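Local coordinates for protein protease (Penicillium cyclopium, PDB 5Z6O) that hydrolyses peptide bonds in proteins as a subtilisin-family serine protease related to proteinase K, at residues A[117-120]-A[121-125]; A[246-249]-A[250-253]; A[238-241]-A[242-246]; A[50-53]-A[54-58]. One frame throughout, in Å; residues are numbered along the deposited sequence. Where two conformers were deposited one is given.

Contact 1 of 4, residues A[117-120]-A[121-125]; sequences WAVK and DSKSR
Trp-117 and Asp-121 run alongside one another in the same direction on one flank of the helix. The carboxylate of Asp-121 is laid almost flat against the indole, the two planes only 10° apart. CB of Asp-121 sits over one face of the six-membered ring, 4.0 Å from its centroid, and makes a CH-pi contact. CG of Asp-121 follows at 3.7 Å from CH2 of Trp-117. Asp-121 carries its CG anti to the backbone N (chi1 -173°), as Trp-117 does, and this brings the two groups alongside. Arg-125 takes hold of the carboxylate one turn further on. Its NE bonds Asp-121 OD2 at 2.7 Å, nearly straight (174°), as part of a salt bridge. OD2 is met on its syn side. The hydroxyl of Tyr-39, from strand 37-42, bonds the same oxygen, so two partners fix how the carboxylate is turned. With an alanine here, Arg-125 NE and the Tyr-39 hydroxyl would probably lose their shared mate, leaving Glu-57 as the remaining acid partner of the guanidinium. On the backbone, Val-119 O receives Lys-123 N at 3.1 Å. The backbone bond and the two side-chain pairs are spaced i to i+4, one turn apart, near the end of helix 108-124, which packs on the parallel sheet of the subtilisin alpha/beta fold.

Contact 2 of 4, residues A[246-249]-A[250-253]; sequences GTTT and SSAC
Thr-248 O receives the N-H of Ser-251 at 3.0 Å. The donor stands well above the carbonyl plane, and the bond is bent, as suits a tight first turn of helix 249-259. Thr-249 O takes the N-H of Ala-252 weakly, at 3.4 Å. Side chains add looser contacts. OG1 of Thr-247 touches CB of Ser-251 at 3.8 Å. Chi1 of 177° swings this hydroxyl away from the backbone N and toward the new helix. CB of Ala-252 rests 3.6 Å from Thr-248 O. Two waters form the next layer. Water 1 is placed to donate to Thr-249 O at 2.8 Å and accepts the N-H of Cys-253. That N-H is too far from Thr-249 O for a direct bond, so the water stands in for the helical link between them. Water 2 joins two hydroxyls, at 2.9 Å from OG1 of Thr-249 and 3.2 Å from OG of Ser-250. Further out, the buried Thr-249 and Ala-252 lean on Phe-158 of strand 157-162. A backbone bond ties Thr-249 to Gly-129, and Cys-253 is joined to Cys-182 by a disulfide. The first turn thus combines one sound and one weak direct bond with a water bridge. The hydroxyls of Thr-249 and Ser-250 are paired through solvent, while the disulfide adds a covalent link to strand 182-187.

Contact 3 of 4, residues A[238-241]-A[242-246]; sequences AAYL and MALEG
The last turns of helix 227-245 set Tyr-240 beside Leu-244 and Leu-241 beside Glu-245, each pair one turn apart. CD2 of Leu-244 comes to the far end of the tyrosine, 4.0 Å from CE2 of Tyr-240, and approaches the ring obliquely. Both residues have CG anti to the backbone N, Tyr-240 with chi1 174°, and this sends the two side chains off in the same direction. The Tyr-240 hydroxyl accepts a bond from the N-H of Asp-29, so strand 26-29 holds the end of the ring. On the neighbouring ridge, CD2 of Leu-241 lies 3.9 Å from OE2 of Glu-245. The apolar methyl only runs alongside the acid, whose OE2 forms a salt bridge with Arg-255 of helix 249-259. This helix carries near its start Ser-228, which lines the inhibitor pocket and, as in other subtilases, probably belongs to the charge relay; the present contact closes its opposite end. Regular backbone bonds run through it, such as Met-242 N to Ala-238 O at 2.9 Å. At the close, Leu-241 O accepts Glu-245 N at 2.8 Å and, weakly, Gly-246 N at 3.4 Å. Gly-246 also bonds Met-242 O weakly, and it leaves the helix with positive phi, a backbone shape that favours glycine. Met-242 keeps its CG close under the preceding turn, 3.2 Å from Ala-238 O. Beyond CG its chain is extended, and the side chain meets Phe-158 of strand 157-162 and Ile-36.

Contact 4 of 4, residues A[50-53]-A[54-58]; sequences ADFG and GRAEW
Arg-55 and Phe-52 close a type I' beta turn by one backbone hydrogen bond, Arg-55 N to Phe-52 O, at 2.9 Å. The N-H comes from above the carbonyl plane. Gly-53 and Gly-54 fill the two middle positions with positive phi. At Gly-54 a side chain would run into the carbonyl of Gly-53, so this place calls for glycine. A weak bond, Gly-53 N to Ala-50 O, supports the approach to the turn. The polar side-chain contact is the guanidinium of Arg-55, one face of which is laid over Phe-52 O. NE of Arg-55 is 3.2 Å from Phe-52 O, but the angle is too poor for a hydrogen bond. A bend at chi3 (-74°) folds the chain back over the turn. NH1 and NH2 are used elsewhere: NH1 bonds Ala-82 O and Ser-84 OG, NH2 bonds Ala-92 O. A leucine here would probably leave the carbonyls of Ala-82 and Ala-92 and the Ser-84 hydroxyl without these donors and weaken the tie of the turn to its neighbours. The apolar contact is CB of Phe-52 on CB of Ala-56, at 3.7 Å, while the ring reaches Thr-75 and Ala-78 of helix 73-82. Lying just before strand 56-61, the arginine joins the turn to the end of helix 73-82 and to Ala-92 before strand 93-98, consistent with a turn fixed by backbone and side chain alike.

In the fold
Contact 3 lies nearest the chain's centre, about 14 Å between centres, and buries Ala-238 to Met-242 while Leu-244 and Glu-245 stay exposed. Contacts 1 and 2 each mix buried with exposed residues, contact 1 about 19 Å out. Contacts 2 and 3 share Gly-246 and both touch strand 157-162. Met-242 packs on Thr-249 and Ala-252, so their helices meet there. Contact 1 packs on strands 37-42 and 93-98, contact 4 leads into edge strand 56-61, and a salt bridge from Arg-125 to Glu-57 links them. Contact 1 is ionic and aromatic, contact 2 hydroxyl and water, contact 3 chiefly apolar, contact 4 a glycine turn tied by arginine.

Contact 1 of 4, residues A[117-120]-A[121-125]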
ATOM      1  N   TRP A 117      15.573  -2.722   9.134  1.00 13.93           N
ATOM      2  CA  TRP A 117      16.065  -1.344   9.080  1.00 15.69           C
ATOM      3  C   TRP A 117      14.934  -0.356   9.313  1.00 18.29           C
ATOM      4  O   TRP A 117      15.080   0.621  10.072  1.00 14.85           O
ATOM      5  CB  TRP A 117      16.734  -1.072   7.735  1.00 17.18           C
ATOM      6  CG  TRP A 117      17.234   0.326   7.633  1.00 19.43           C
ATOM      7  CD1 TRP A 117      18.500   0.771   7.907  1.00 23.10           C
ATOM      8  CD2 TRP A 117      16.465   1.490   7.264  1.00 14.23           C
ATOM      9  NE1 TRP A 117      18.563   2.149   7.738  1.00 22.25           N
ATOM     10  CE2 TRP A 117      17.330   2.611   7.341  1.00 17.35           C
ATOM     11  CE3 TRP A 117      15.140   1.689   6.880  1.00 17.05           C
ATOM     12  CZ2 TRP A 117      16.901   3.908   7.049  1.00 20.00           C
ATOM     13  CZ3 TRP A 117      14.712   2.994   6.574  1.00 14.64           C
ATOM     14  CH2 TRP A 117      15.591   4.080   6.669  1.00 19.50           C
ATOM     15  N   ALA A 118      13.785  -0.605   8.680  1.00 13.77           N
ATOM     16  CA  ALA A 118      12.681   0.346   8.787  1.00 10.61           C
ATOM     17  C   ALA A 118      12.137   0.420  10.211  1.00 13.55           C
ATOM     18  O   ALA A 118      11.757   1.503  10.694  1.00 14.76           O
ATOM     19  CB  ALA A 118      11.593  -0.040   7.789  1.00 11.23           C
ATOM     20  N   VAL A 119      12.041  -0.726  10.889  1.00 12.34           N
ATOM     21  CA  VAL A 119      11.548  -0.703  12.272  1.00 15.29           C
ATOM     22  C   VAL A 119      12.484   0.138  13.148  1.00 14.88           C
ATOM     23  O   VAL A 119      12.034   0.971  13.956  1.00 17.49           O
ATOM     24  CB  VAL A 119      11.409  -2.136  12.824  1.00 18.77           C
ATOM     25  CG1 VAL A 119      11.282  -2.080  14.357  1.00 18.77           C
ATOM     26  CG2 VAL A 119      10.184  -2.869  12.195  1.00 18.87           C
ATOM     27  N   LYS A 120      13.797  -0.066  12.994  1.00 17.31           N
ATOM     28  CA  LYS A 120      14.764   0.740  13.751  1.00 16.36           C
ATOM     29  C   LYS A 120      14.600   2.221  13.457  1.00 17.05           C
ATOM     30  O   LYS A 120      14.626   3.060  14.366  1.00 20.72           O
ATOM     31  CB  LYS A 120      16.192   0.317  13.414  1.00 18.85           C
ATOM     32  CG  LYS A 120      16.691  -0.864  14.221  1.00 42.15           C
ATOM     33  CD  LYS A 120      18.185  -1.072  14.004  1.00 51.17           C
ATOM     34  CE  LYS A 120      18.683  -2.259  14.809  1.00 75.31           C
ATOM     35  NZ  LYS A 120      17.987  -3.507  14.393  1.00 53.29           N
ATOM     36  N   ASP A 121      14.460   2.566  12.175  1.00 19.83           N
ATOM     37  CA  ASP A 121      14.300   3.964  11.797  1.00 18.77           C
ATOM     38  C   ASP A 121      13.032   4.566  12.389  1.00 18.26           C
ATOM     39  O   ASP A 121      13.022   5.721  12.828  1.00 18.27           O
ATOM     40  CB  ASP A 121      14.289   4.089  10.274  1.00 12.73           C
ATOM     41  CG  ASP A 121      14.295   5.528   9.820  1.00 24.02           C
ATOM     42  OD1 ASP A 121      15.368   6.168   9.883  1.00 20.19           O
ATOM     43  OD2 ASP A 121      13.226   6.014   9.405  1.00 16.90           O
ATOM     44  N   SER A 122      11.944   3.800  12.413  1.00 15.14           N
ATOM     45  CA  SER A 122      10.710   4.343  12.950  0.64 13.95           C
ATOM     46  C   SER A 122      10.840   4.614  14.444  1.00 19.29           C
ATOM     47  O   SER A 122      10.310   5.610  14.934  1.00 18.99           O
ATOM     48  CB  SER A 122       9.550   3.395  12.658  0.64 17.43           C
ATOM     49  OG  SER A 122       9.670   2.195  13.382  0.64 18.05           O
ATOM     50  N   LYS A 123      11.551   3.749  15.180  1.00 19.91           N
ATOM     51  CA  LYS A 123      11.832   4.051  16.587  1.00 22.56           C
ATOM     52  C   LYS A 123      12.675   5.324  16.713  1.00 26.20           C
ATOM     53  O   LYS A 123      12.333   6.232  17.478  1.00 27.68           O
ATOM     54  CB  LYS A 123      12.530   2.862  17.273  1.00 23.79           C
ATOM     55  CG  LYS A 123      11.625   1.652  17.424  1.00 28.33           C
ATOM     56  CD  LYS A 123      12.224   0.603  18.350  1.00 46.25           C
ATOM     57  CE  LYS A 123      11.348  -0.655  18.424  1.00 52.66           C
ATOM     58  NZ  LYS A 123       9.893  -0.325  18.678  1.00 48.77           N
ATOM     59  N   SER A 124      13.751   5.430  15.925  1.00 21.14           N
ATOM     60  CA  SER A 124      14.627   6.592  16.028  0.54 23.38           C
ATOM     61  C   SER A 124      13.890   7.894  15.737  1.00 32.28           C
ATOM     62  O   SER A 124      14.202   8.923  16.342  1.00 34.02           O
ATOM     63  CB  SER A 124      15.815   6.431  15.083  0.54 26.05           C
ATOM     64  OG  SER A 124      16.537   5.255  15.396  0.54 31.54           O
ATOM     65  N   ARG A 125      12.909   7.872  14.821  1.00 19.96           N
ATOM     66  CA  ARG A 125      12.102   9.043  14.471  1.00 24.58           C
ATOM     67  C   ARG A 125      11.025   9.371  15.496  1.00 25.28           C
ATOM     68  O   ARG A 125      10.351  10.394  15.350  1.00 35.36           O
ATOM     69  CB  ARG A 125      11.383   8.843  13.133  1.00 20.31           C
ATOM     70  CG  ARG A 125      12.223   8.900  11.905  1.00 30.02           C
ATOM     71  CD  ARG A 125      11.316   8.743  10.683  1.00 22.36           C
ATOM     72  NE  ARG A 125      12.135   8.462   9.527  1.00 26.83           N
ATOM     73  CZ  ARG A 125      12.303   9.299   8.522  1.00 33.90           C
ATOM     74  NH1 ARG A 125      11.661  10.458   8.525  1.00 31.74           N
ATOM     75  NH2 ARG A 125      13.099   8.968   7.516  1.00 36.12           N
TER

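Contact 2 of 4, residues A[246-249]-A[250-253]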
ATOM      1  N   GLY A 246      -6.445   9.870  14.434  1.00 14.27           N
ATOM      2  CA  GLY A 246      -5.514   9.465  15.466  1.00 15.34           C
ATOM      3  C   GLY A 246      -5.504   7.978  15.751  1.00 20.70           C
ATOM      4  O   GLY A 246      -5.038   7.567  16.819  1.00 15.51           O
ATOM      5  N   THR A 247      -6.032   7.149  14.854  1.00 11.82           N
ATOM      6  CA  THR A 247      -5.958   5.712  15.103  1.00 12.29           C
ATOM      7  C   THR A 247      -4.494   5.263  15.114  1.00 17.07           C
ATOM      8  O   THR A 247      -3.634   5.848  14.466  1.00 17.38           O
ATOM      9  CB  THR A 247      -6.788   4.932  14.060  1.00 18.37           C
ATOM     10  OG1 THR A 247      -6.648   3.518  14.286  1.00 31.55           O
ATOM     11  CG2 THR A 247      -6.343   5.202  12.665  1.00 14.91           C
ATOM     12  N   THR A 248      -4.197   4.262  15.923  1.00 17.36           N
ATOM     13  CA  THR A 248      -2.819   3.789  16.030  1.00 15.67           C
ATOM     14  C   THR A 248      -2.571   2.620  15.065  1.00 14.37           C
ATOM     15  O   THR A 248      -3.502   1.977  14.566  1.00 15.09           O
ATOM     16  CB  THR A 248      -2.520   3.339  17.460  1.00 20.70           C
ATOM     17  OG1 THR A 248      -3.551   2.427  17.863  1.00 19.94           O
ATOM     18  CG2 THR A 248      -2.500   4.546  18.401  1.00 25.63           C
ATOM     19  N   THR A 249      -1.283   2.339  14.826  1.00 13.56           N
ATOM     20  CA  THR A 249      -0.907   1.265  13.903  1.00 14.34           C
ATOM     21  C   THR A 249      -1.591  -0.068  14.228  1.00 13.88           C
ATOM     22  O   THR A 249      -2.025  -0.782  13.323  1.00 16.54           O
ATOM     23  CB  THR A 249       0.609   1.061  13.905  1.00 14.96           C
ATOM     24  OG1 THR A 249       1.059   0.740  15.228  1.00 34.66           O
ATOM     25  CG2 THR A 249       1.345   2.272  13.427  1.00 15.12           C
ATOM     26  N   SER A 250      -1.703  -0.426  15.513  1.00 18.08           N
ATOM     27  CA  SER A 250      -2.269  -1.731  15.861  1.00 17.96           C
ATOM     28  C   SER A 250      -3.761  -1.834  15.558  1.00 13.95           C
ATOM     29  O   SER A 250      -4.252  -2.945  15.349  1.00 21.78           O
ATOM     30  CB  SER A 250      -2.001  -2.056  17.347  1.00 22.15           C
ATOM     31  OG  SER A 250      -2.463  -1.018  18.210  1.00 34.44           O
ATOM     32  N   SER A 251      -4.483  -0.714  15.467  1.00 13.67           N
ATOM     33  CA  SER A 251      -5.928  -0.718  15.237  1.00 14.07           C
ATOM     34  C   SER A 251      -6.316  -0.321  13.811  1.00 13.28           C
ATOM     35  O   SER A 251      -7.517  -0.306  13.477  1.00 16.11           O
ATOM     36  CB  SER A 251      -6.621   0.222  16.246  1.00 19.14           C
ATOM     37  OG  SER A 251      -6.584  -0.342  17.571  1.00 31.58           O
ATOM     38  N   ALA A 252      -5.333   0.039  12.975  1.00 12.77           N
ATOM     39  CA  ALA A 252      -5.658   0.665  11.698  1.00 14.00           C
ATOM     40  C   ALA A 252      -6.290  -0.336  10.732  1.00 10.12           C
ATOM     41  O   ALA A 252      -7.211   0.014   9.985  1.00 12.47           O
ATOM     42  CB  ALA A 252      -4.401   1.308  11.117  1.00 14.34           C
ATOM     43  N   CYS A 253      -5.825  -1.596  10.718  1.00 10.04           N
ATOM     44  CA  CYS A 253      -6.462  -2.525   9.781  1.00 11.46           C
ATOM     45  C   CYS A 253      -7.911  -2.733  10.176  1.00 14.32           C
ATOM     46  O   CYS A 253      -8.813  -2.713   9.322  1.00 10.43           O
ATOM     47  CB  CYS A 253      -5.694  -3.859   9.743  1.00 11.67           C
ATOM     48  SG  CYS A 253      -6.201  -4.966   8.397  1.00 11.18           S
TER
HETATM   49  O   HOH W   1      -3.413  -2.819  12.010  1.00 16.85           O
HETATM   50  O   HOH W   2       0.147   0.823  18.019  1.00 38.28           O

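Contact 3 of 4, residues A[238-241]-A[242-246]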
ATOM      1  N   ALA A 238      -4.361   4.169   5.504  1.00  7.64           N
ATOM      2  CA  ALA A 238      -3.980   4.091   6.904  1.00  6.87           C
ATOM      3  C   ALA A 238      -3.290   5.361   7.345  1.00 12.63           C
ATOM      4  O   ALA A 238      -3.572   5.878   8.425  1.00  9.39           O
ATOM      5  CB  ALA A 238      -3.066   2.887   7.156  1.00  8.40           C
ATOM      6  N   ALA A 239      -2.374   5.883   6.519  1.00  7.26           N
ATOM      7  CA  ALA A 239      -1.695   7.121   6.911  1.00  6.58           C
ATOM      8  C   ALA A 239      -2.701   8.261   7.042  1.00  9.73           C
ATOM      9  O   ALA A 239      -2.666   9.044   8.001  1.00  9.84           O
ATOM     10  CB  ALA A 239      -0.592   7.447   5.886  1.00  6.37           C
ATOM     11  N   TYR A 240      -3.639   8.336   6.095  1.00  8.94           N
ATOM     12  CA  TYR A 240      -4.722   9.308   6.145  1.00  7.44           C
ATOM     13  C   TYR A 240      -5.517   9.211   7.452  1.00  9.58           C
ATOM     14  O   TYR A 240      -5.785  10.223   8.116  1.00 11.31           O
ATOM     15  CB  TYR A 240      -5.598   9.053   4.936  1.00  8.12           C
ATOM     16  CG  TYR A 240      -6.849   9.861   4.870  1.00  7.89           C
ATOM     17  CD1 TYR A 240      -6.813  11.200   4.489  1.00 11.71           C
ATOM     18  CD2 TYR A 240      -8.060   9.290   5.186  1.00  7.85           C
ATOM     19  CE1 TYR A 240      -7.986  11.954   4.430  1.00 11.91           C
ATOM     20  CE2 TYR A 240      -9.268  10.025   5.088  1.00  8.27           C
ATOM     21  CZ  TYR A 240      -9.199  11.341   4.731  1.00 11.94           C
ATOM     22  OH  TYR A 240     -10.374  12.029   4.660  1.00 10.42           O
ATOM     23  N   LEU A 241      -5.922   7.991   7.839  1.00  7.27           N
ATOM     24  CA  LEU A 241      -6.759   7.864   9.025  1.00  7.91           C
ATOM     25  C   LEU A 241      -5.961   8.133  10.290  1.00 12.03           C
ATOM     26  O   LEU A 241      -6.518   8.638  11.273  1.00 10.42           O
ATOM     27  CB  LEU A 241      -7.390   6.466   9.084  1.00  9.47           C
ATOM     28  CG  LEU A 241      -8.449   6.254   8.003  1.00 10.88           C
ATOM     29  CD1 LEU A 241      -8.920   4.791   7.987  1.00 13.83           C
ATOM     30  CD2 LEU A 241      -9.630   7.175   8.265  1.00 14.24           C
ATOM     31  N   MET A 242      -4.674   7.784  10.299  1.00  9.30           N
ATOM     32  CA  MET A 242      -3.840   8.103  11.450  1.00 10.46           C
ATOM     33  C   MET A 242      -3.777   9.601  11.673  1.00 15.98           C
ATOM     34  O   MET A 242      -3.896  10.069  12.808  1.00 14.10           O
ATOM     35  CB  MET A 242      -2.413   7.559  11.264  1.00 12.04           C
ATOM     36  CG  MET A 242      -2.345   6.055  11.412  1.00 13.71           C
ATOM     37  SD  MET A 242      -0.650   5.497  10.952  1.00 14.85           S
ATOM     38  CE  MET A 242      -0.900   3.751  11.245  1.00 14.81           C
ATOM     39  N   ALA A 243      -3.560  10.369  10.600  1.00 11.63           N
ATOM     40  CA  ALA A 243      -3.427  11.811  10.787  1.00  9.92           C
ATOM     41  C   ALA A 243      -4.781  12.460  11.030  1.00 20.00           C
ATOM     42  O   ALA A 243      -4.842  13.498  11.688  1.00 19.12           O
ATOM     43  CB  ALA A 243      -2.740  12.454   9.580  1.00  9.94           C
ATOM     44  N   LEU A 244      -5.868  11.852  10.537  1.00 11.33           N
ATOM     45  CA  LEU A 244      -7.212  12.427  10.683  1.00 11.15           C
ATOM     46  C   LEU A 244      -7.844  12.083  12.031  1.00 16.12           C
ATOM     47  O   LEU A 244      -8.278  12.969  12.773  1.00 18.33           O
ATOM     48  CB  LEU A 244      -8.105  11.942   9.539  1.00 11.02           C
ATOM     49  CG  LEU A 244      -9.588  12.343   9.620  1.00 13.97           C
ATOM     50  CD1 LEU A 244      -9.702  13.843   9.451  1.00 18.37           C
ATOM     51  CD2 LEU A 244     -10.422  11.620   8.563  1.00 15.12           C
ATOM     52  N   GLU A 245      -7.944  10.801  12.349  1.00 11.32           N
ATOM     53  CA  GLU A 245      -8.661  10.310  13.535  1.00 14.72           C
ATOM     54  C   GLU A 245      -7.738   9.951  14.685  1.00 20.84           C
ATOM     55  O   GLU A 245      -8.218   9.686  15.795  1.00 18.05           O
ATOM     56  CB  GLU A 245      -9.465   9.047  13.194  1.00 17.98           C
ATOM     57  CG  GLU A 245     -10.443   9.211  12.063  1.00 23.40           C
ATOM     58  CD  GLU A 245     -11.215   7.933  11.766  1.00 19.92           C
ATOM     59  OE1 GLU A 245     -10.828   6.848  12.252  1.00 19.80           O
ATOM     60  OE2 GLU A 245     -12.199   8.016  11.018  1.00 24.29           O
ATOM     61  N   GLY A 246      -6.445   9.870  14.434  1.00 14.27           N
ATOM     62  CA  GLY A 246      -5.514   9.465  15.466  1.00 15.34           C
ATOM     63  C   GLY A 246      -5.504   7.978  15.751  1.00 20.70           C
ATOM     64  O   GLY A 246      -5.038   7.567  16.819  1.00 15.51           O
TER

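Contact 4 of 4, residues A[50-53]-A[54-58]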
ATOM      1  N   ALA A  50       8.550  14.447  -9.699  1.00 15.88           N
ATOM      2  CA  ALA A  50       7.750  15.602  -9.306  1.00 18.16           C
ATOM      3  C   ALA A  50       6.567  15.222  -8.419  1.00 16.33           C
ATOM      4  O   ALA A  50       6.128  16.030  -7.597  1.00 16.63           O
ATOM      5  CB  ALA A  50       7.256  16.348 -10.540  1.00 22.23           C
ATOM      6  N   ASP A  51       6.044  13.997  -8.556  1.00 14.60           N
ATOM      7  CA  ASP A  51       4.855  13.616  -7.813  1.00 12.02           C
ATOM      8  C   ASP A  51       5.092  13.564  -6.314  1.00 10.56           C
ATOM      9  O   ASP A  51       4.125  13.629  -5.554  1.00 15.86           O
ATOM     10  CB  ASP A  51       4.348  12.238  -8.284  1.00 13.35           C
ATOM     11  CG  ASP A  51       2.863  12.050  -8.026  1.00 17.93           C
ATOM     12  OD1 ASP A  51       2.108  13.002  -8.257  1.00 16.74           O
ATOM     13  OD2 ASP A  51       2.436  10.955  -7.610  1.00 15.26           O
ATOM     14  N   PHE A  52       6.339  13.408  -5.857  1.00  9.67           N
ATOM     15  CA  PHE A  52       6.583  13.403  -4.417  1.00  7.12           C
ATOM     16  C   PHE A  52       6.845  14.780  -3.829  1.00 14.62           C
ATOM     17  O   PHE A  52       6.752  14.944  -2.600  1.00 14.02           O
ATOM     18  CB  PHE A  52       7.764  12.461  -4.098  1.00 10.92           C
ATOM     19  CG  PHE A  52       7.508  11.057  -4.576  1.00 13.25           C
ATOM     20  CD1 PHE A  52       6.505  10.284  -3.990  1.00 15.39           C
ATOM     21  CD2 PHE A  52       8.218  10.541  -5.625  1.00 14.27           C
ATOM     22  CE1 PHE A  52       6.236   8.988  -4.444  1.00 14.68           C
ATOM     23  CE2 PHE A  52       7.958   9.227  -6.110  1.00 17.64           C
ATOM     24  CZ  PHE A  52       6.972   8.459  -5.507  1.00 12.65           C
ATOM     25  N   GLY A  53       7.169  15.768  -4.662  1.00 15.55           N
ATOM     26  CA  GLY A  53       7.285  17.136  -4.153  1.00 16.42           C
ATOM     27  C   GLY A  53       8.224  17.290  -2.983  1.00 16.30           C
ATOM     28  O   GLY A  53       7.917  18.034  -2.040  1.00 21.02           O
ATOM     29  N   GLY A  54       9.359  16.578  -3.003  1.00 16.02           N
ATOM     30  CA  GLY A  54      10.302  16.671  -1.913  1.00 17.29           C
ATOM     31  C   GLY A  54       9.970  15.871  -0.671  1.00 20.05           C
ATOM     32  O   GLY A  54      10.753  15.898   0.278  1.00 17.09           O
ATOM     33  N   ARG A  55       8.849  15.141  -0.642  1.00 12.69           N
ATOM     34  CA  ARG A  55       8.461  14.413   0.553  1.00 13.84           C
ATOM     35  C   ARG A  55       9.034  12.997   0.600  1.00 10.76           C
ATOM     36  O   ARG A  55       8.869  12.306   1.619  1.00 17.06           O
ATOM     37  CB  ARG A  55       6.937  14.341   0.644  1.00 10.30           C
ATOM     38  CG  ARG A  55       6.288  15.702   0.792  1.00 11.75           C
ATOM     39  CD  ARG A  55       4.774  15.632   0.764  1.00 11.16           C
ATOM     40  NE  ARG A  55       4.306  15.386  -0.585  1.00 11.53           N
ATOM     41  CZ  ARG A  55       3.764  14.241  -0.971  1.00 11.96           C
ATOM     42  NH1 ARG A  55       3.328  14.116  -2.217  1.00 13.95           N
ATOM     43  NH2 ARG A  55       3.575  13.260  -0.076  1.00 11.58           N
ATOM     44  N   ALA A  56       9.710  12.557  -0.447  1.00 15.15           N
ATOM     45  CA  ALA A  56      10.303  11.228  -0.483  1.00 11.44           C
ATOM     46  C   ALA A  56      11.779  11.318  -0.156  1.00 20.22           C
ATOM     47  O   ALA A  56      12.496  12.164  -0.701  1.00 15.32           O
ATOM     48  CB  ALA A  56      10.131  10.591  -1.876  1.00 14.44           C
ATOM     49  N   GLU A  57      12.247  10.423   0.703  1.00 15.37           N
ATOM     50  CA  GLU A  57      13.662  10.392   1.027  1.00 15.67           C
ATOM     51  C   GLU A  57      14.160   8.960   0.927  1.00 14.54           C
ATOM     52  O   GLU A  57      13.370   8.012   0.986  1.00 12.79           O
ATOM     53  CB  GLU A  57      13.921  10.977   2.433  1.00 20.36           C
ATOM     54  CG  GLU A  57      13.508  10.092   3.561  1.00 31.95           C
ATOM     55  CD  GLU A  57      13.554  10.797   4.935  1.00 50.82           C
ATOM     56  OE1 GLU A  57      13.059  11.940   5.055  1.00 49.01           O
ATOM     57  OE2 GLU A  57      14.082  10.194   5.898  1.00 56.64           O
ATOM     58  N   TRP A  58      15.472   8.804   0.720  1.00 12.36           N
ATOM     59  CA  TRP A  58      16.064   7.478   0.577  1.00 15.11           C
ATOM     60  C   TRP A  58      16.400   6.918   1.950  1.00 18.08           C
ATOM     61  O   TRP A  58      17.112   7.565   2.710  1.00 20.26           O
ATOM     62  CB  TRP A  58      17.337   7.541  -0.275  1.00 15.30           C
ATOM     63  CG  TRP A  58      17.770   6.192  -0.689  1.00 10.87           C
ATOM     64  CD1 TRP A  58      18.684   5.379  -0.062  1.00 12.13           C
ATOM     65  CD2 TRP A  58      17.304   5.473  -1.828  1.00 11.80           C
ATOM     66  NE1 TRP A  58      18.802   4.189  -0.753  1.00 13.44           N
ATOM     67  CE2 TRP A  58      17.953   4.223  -1.830  1.00 14.44           C
ATOM     68  CE3 TRP A  58      16.373   5.748  -2.826  1.00 11.46           C
ATOM     69  CZ2 TRP A  58      17.704   3.268  -2.805  1.00 12.69           C
ATOM     70  CZ3 TRP A  58      16.145   4.818  -3.804  1.00 10.72           C
ATOM     71  CH2 TRP A  58      16.795   3.582  -3.786  1.00 14.04           C
TER